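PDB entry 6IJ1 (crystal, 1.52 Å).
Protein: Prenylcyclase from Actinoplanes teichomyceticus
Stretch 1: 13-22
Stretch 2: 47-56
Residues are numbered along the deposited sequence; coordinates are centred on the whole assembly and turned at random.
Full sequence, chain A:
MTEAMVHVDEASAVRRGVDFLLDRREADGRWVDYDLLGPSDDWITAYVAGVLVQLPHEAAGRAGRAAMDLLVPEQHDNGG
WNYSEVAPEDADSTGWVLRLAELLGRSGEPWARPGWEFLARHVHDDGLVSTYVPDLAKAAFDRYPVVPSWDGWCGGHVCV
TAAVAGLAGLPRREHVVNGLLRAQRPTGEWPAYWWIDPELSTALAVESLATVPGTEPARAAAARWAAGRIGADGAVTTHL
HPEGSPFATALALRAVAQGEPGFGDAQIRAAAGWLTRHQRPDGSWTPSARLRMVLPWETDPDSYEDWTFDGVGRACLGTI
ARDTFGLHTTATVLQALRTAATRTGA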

# COMPACT_ATOMS: atom_id res chain seq x y z
N ALA A 13 14.80 16.57 -3.40
CA ALA A 13 13.75 16.05 -2.52
C ALA A 13 13.90 14.57 -2.31
O ALA A 13 13.75 14.07 -1.19
CB ALA A 13 12.38 16.37 -3.10
N VAL A 14 14.17 13.81 -3.39
CA VAL A 14 14.32 12.37 -3.24
C VAL A 14 15.50 12.04 -2.34
O VAL A 14 15.41 11.18 -1.46
CB VAL A 14 14.45 11.70 -4.63
CG1 VAL A 14 14.87 10.25 -4.53
CG2 VAL A 14 13.12 11.77 -5.34
N ARG A 15 16.65 12.68 -2.59
CA ARG A 15 17.81 12.46 -1.74
C ARG A 15 17.50 12.73 -0.26
O ARG A 15 17.83 11.91 0.60
CB ARG A 15 18.98 13.32 -2.21
CG ARG A 15 20.27 13.04 -1.41
CD ARG A 15 21.39 14.05 -1.75
NE ARG A 15 21.27 14.51 -3.14
CZ ARG A 15 20.86 15.73 -3.49
NH1 ARG A 15 20.52 16.61 -2.54
NH2 ARG A 15 20.75 16.07 -4.77
N ARG A 16 16.82 13.85 0.02
CA ARG A 16 16.52 14.17 1.42
C ARG A 16 15.51 13.18 2.04
O ARG A 16 15.60 12.87 3.23
CB ARG A 16 15.98 15.58 1.52
CG ARG A 16 17.09 16.66 1.33
CD ARG A 16 16.44 18.04 1.07
NE ARG A 16 15.58 18.34 2.19
CZ ARG A 16 14.54 19.17 2.14
NH1 ARG A 16 14.23 19.84 1.03
NH2 ARG A 16 13.80 19.34 3.21
N GLY A 17 14.59 12.66 1.24
CA GLY A 17 13.66 11.66 1.73
C GLY A 17 14.34 10.34 2.00
O GLY A 17 14.04 9.64 2.98
N VAL A 18 15.32 9.99 1.14
CA VAL A 18 16.13 8.80 1.40
C VAL A 18 16.91 8.94 2.70
O VAL A 18 16.92 8.03 3.53
CB VAL A 18 17.08 8.51 0.21
CG1 VAL A 18 18.05 7.40 0.60
CG2 VAL A 18 16.26 8.06 -0.97
N ASP A 19 17.55 10.10 2.93
CA ASP A 19 18.25 10.29 4.19
C ASP A 19 17.30 10.19 5.37
O ASP A 19 17.66 9.63 6.39
CB ASP A 19 18.92 11.65 4.24
CG ASP A 19 20.15 11.76 3.30
OD1 ASP A 19 20.78 10.73 3.00
OD2 ASP A 19 20.45 12.88 2.91
N PHE A 20 16.09 10.75 5.28
CA PHE A 20 15.12 10.58 6.37
C PHE A 20 14.87 9.11 6.64
O PHE A 20 14.92 8.65 7.77
CB PHE A 20 13.81 11.31 6.03
CG PHE A 20 12.69 11.02 7.00
CD1 PHE A 20 12.54 11.77 8.15
CD2 PHE A 20 11.77 9.98 6.75
CE1 PHE A 20 11.49 11.47 9.07
CE2 PHE A 20 10.72 9.72 7.65
CZ PHE A 20 10.59 10.44 8.79
N LEU A 21 14.61 8.32 5.58
CA LEU A 21 14.25 6.92 5.83
C LEU A 21 15.44 6.12 6.34
O LEU A 21 15.30 5.30 7.24
CB LEU A 21 13.71 6.28 4.55
CG LEU A 21 12.32 6.78 4.08
CD1 LEU A 21 11.99 6.21 2.72
CD2 LEU A 21 11.29 6.39 5.15
N LEU A 22 16.63 6.34 5.78
CA LEU A 22 17.80 5.63 6.30
C LEU A 22 18.08 6.00 7.75
O LEU A 22 18.47 5.14 8.54
CB LEU A 22 19.01 5.94 5.42
CG LEU A 22 18.94 5.37 4.02
CD1 LEU A 22 20.19 5.90 3.23
CD2 LEU A 22 18.87 3.84 4.02
N TYR A 47 7.47 -2.55 2.81
CA TYR A 47 6.95 -1.44 2.00
C TYR A 47 8.03 -0.39 1.77
O TYR A 47 8.23 0.10 0.65
CB TYR A 47 5.75 -0.85 2.77
CG TYR A 47 5.03 0.26 2.01
CD1 TYR A 47 4.10 -0.10 1.05
CD2 TYR A 47 5.29 1.61 2.25
CE1 TYR A 47 3.45 0.86 0.31
CE2 TYR A 47 4.59 2.59 1.55
CZ TYR A 47 3.66 2.20 0.60
OH TYR A 47 2.94 3.13 -0.13
N VAL A 48 8.74 -0.00 2.82
CA VAL A 48 9.81 1.00 2.67
C VAL A 48 10.93 0.47 1.79
O VAL A 48 11.41 1.17 0.89
CB VAL A 48 10.34 1.40 4.07
CG1 VAL A 48 11.59 2.26 3.96
CG2 VAL A 48 9.18 2.14 4.88
N ALA A 49 11.34 -0.78 2.04
CA ALA A 49 12.42 -1.39 1.26
C ALA A 49 12.07 -1.42 -0.21
O ALA A 49 12.93 -1.16 -1.06
CB ALA A 49 12.72 -2.82 1.75
N GLY A 50 10.79 -1.71 -0.54
CA GLY A 50 10.42 -1.81 -1.95
C GLY A 50 10.57 -0.49 -2.68
O GLY A 50 10.93 -0.45 -3.86
N VAL A 51 10.32 0.63 -2.00
CA VAL A 51 10.54 1.93 -2.63
C VAL A 51 12.03 2.19 -2.77
O VAL A 51 12.52 2.62 -3.84
CB VAL A 51 9.83 3.05 -1.82
CG1 VAL A 51 10.21 4.41 -2.40
CG2 VAL A 51 8.31 2.86 -1.89
N LEU A 52 12.79 1.92 -1.70
CA LEU A 52 14.22 2.26 -1.69
C LEU A 52 14.96 1.50 -2.79
O LEU A 52 15.86 2.07 -3.38
CB LEU A 52 14.81 1.96 -0.31
CG LEU A 52 14.41 2.92 0.81
CD1 LEU A 52 14.98 2.49 2.14
CD2 LEU A 52 14.84 4.35 0.50
N VAL A 53 14.60 0.24 -3.07
CA VAL A 53 15.41 -0.47 -4.07
C VAL A 53 15.16 0.05 -5.48
O VAL A 53 15.93 -0.30 -6.39
CB VAL A 53 15.19 -2.01 -4.03
CG1 VAL A 53 15.60 -2.64 -2.70
CG2 VAL A 53 13.76 -2.44 -4.42
N GLN A 54 14.17 0.91 -5.70
CA GLN A 54 13.88 1.49 -7.01
C GLN A 54 14.49 2.88 -7.20
O GLN A 54 14.32 3.46 -8.28
CB GLN A 54 12.38 1.59 -7.21
CG GLN A 54 11.68 0.26 -7.17
CD GLN A 54 10.18 0.46 -7.26
OE1 GLN A 54 9.66 0.99 -8.26
NE2 GLN A 54 9.47 0.13 -6.17
N LEU A 55 15.15 3.45 -6.19
CA LEU A 55 15.69 4.80 -6.24
C LEU A 55 17.15 4.75 -6.65
O LEU A 55 17.86 3.80 -6.32
CB LEU A 55 15.56 5.48 -4.88
CG LEU A 55 14.08 5.60 -4.47
CD1 LEU A 55 13.98 6.29 -3.11
CD2 LEU A 55 13.25 6.33 -5.51
N PRO A 56 17.63 5.79 -7.33
CA PRO A 56 19.01 5.79 -7.83
C PRO A 56 20.01 6.28 -6.78
O PRO A 56 20.67 7.33 -6.94
CB PRO A 56 18.92 6.71 -9.05
CG PRO A 56 17.91 7.77 -8.61
CD PRO A 56 16.86 6.96 -7.80

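What does the first turn of stretch 1 contribute? Ala 13 is too far from stretch 2 to take part, so the contact begins at Val 14, whose CA-to-CB bond points toward the other stretch. With chi1 in the t well, Val 14 CG1 lies 4.3 Å from CD1 of Leu 55, a loose apolar contact between two methyl groups. The CA-to-CB bond of Arg 15 points away and Arg 16 is out of reach, which leaves the charged groups outside the contact.

Why does Val 18 make the tightest contact although its CA-to-CB bond points sideways? The helix backbone runs on regularly here, with Val 18 N hydrogen-bonded to Val 14 O at 2.9 Å, and this places Val 18 one turn beyond Val 14. Its t rotamer then sets Val 18 CG2 3.6 Å from Leu 55 CD1, the shortest approach between the stretches. The same Val 18 CG2 is 4.2 Å from Leu 52 CD2, so one methyl group touches two leucines. Gly 17, just before it, has no side chain to offer.

How does stretch 2 bring those two leucines to the same valine? Leu 52 lies on the helix, whereas Leu 55 closes a type I beta turn that starts at Leu 52, with Leu 55 N hydrogen-bonded to Leu 52 O at 3.2 Å. Both leucines point their CA-to-CB bonds toward stretch 1 and adopt the m, t rotamer. Close by, the side chain of Gln 54 folds back on its own stretch, Gln 54 NE2 donating to Gly 50 O at 2.8 Å; it stays out of reach of stretch 1.

What completes the contact at the far end of stretch 1? Asp 19 and Phe 20 are out of reach, and Leu 21 takes over. Its CA-to-CB bond points toward stretch 2, and its m, t rotamer carries Leu 21 CD1 to 4.1 Å from Leu 52 CD2 and 4.2 Å from Val 48 CG1. Leu 52 CD2 is therefore shared by Val 18 and Leu 21. The CA-to-CB bond of Leu 22 points sideways; its end comes nearer, but not into close contact.

What kind of packing results? The helix directions differ by 145°, closer to antiparallel than parallel, so moving from Val 14 through Val 18 to Leu 21 means moving backward from Leu 55 through Leu 52 to Val 48. The helix axes come no closer than 11.7 Å, and the valine and leucine side chains meet between them. No hydrogen bond crosses between the stretches; the closest contacts are all between apolar side chains, and 287 Å² is buried in all.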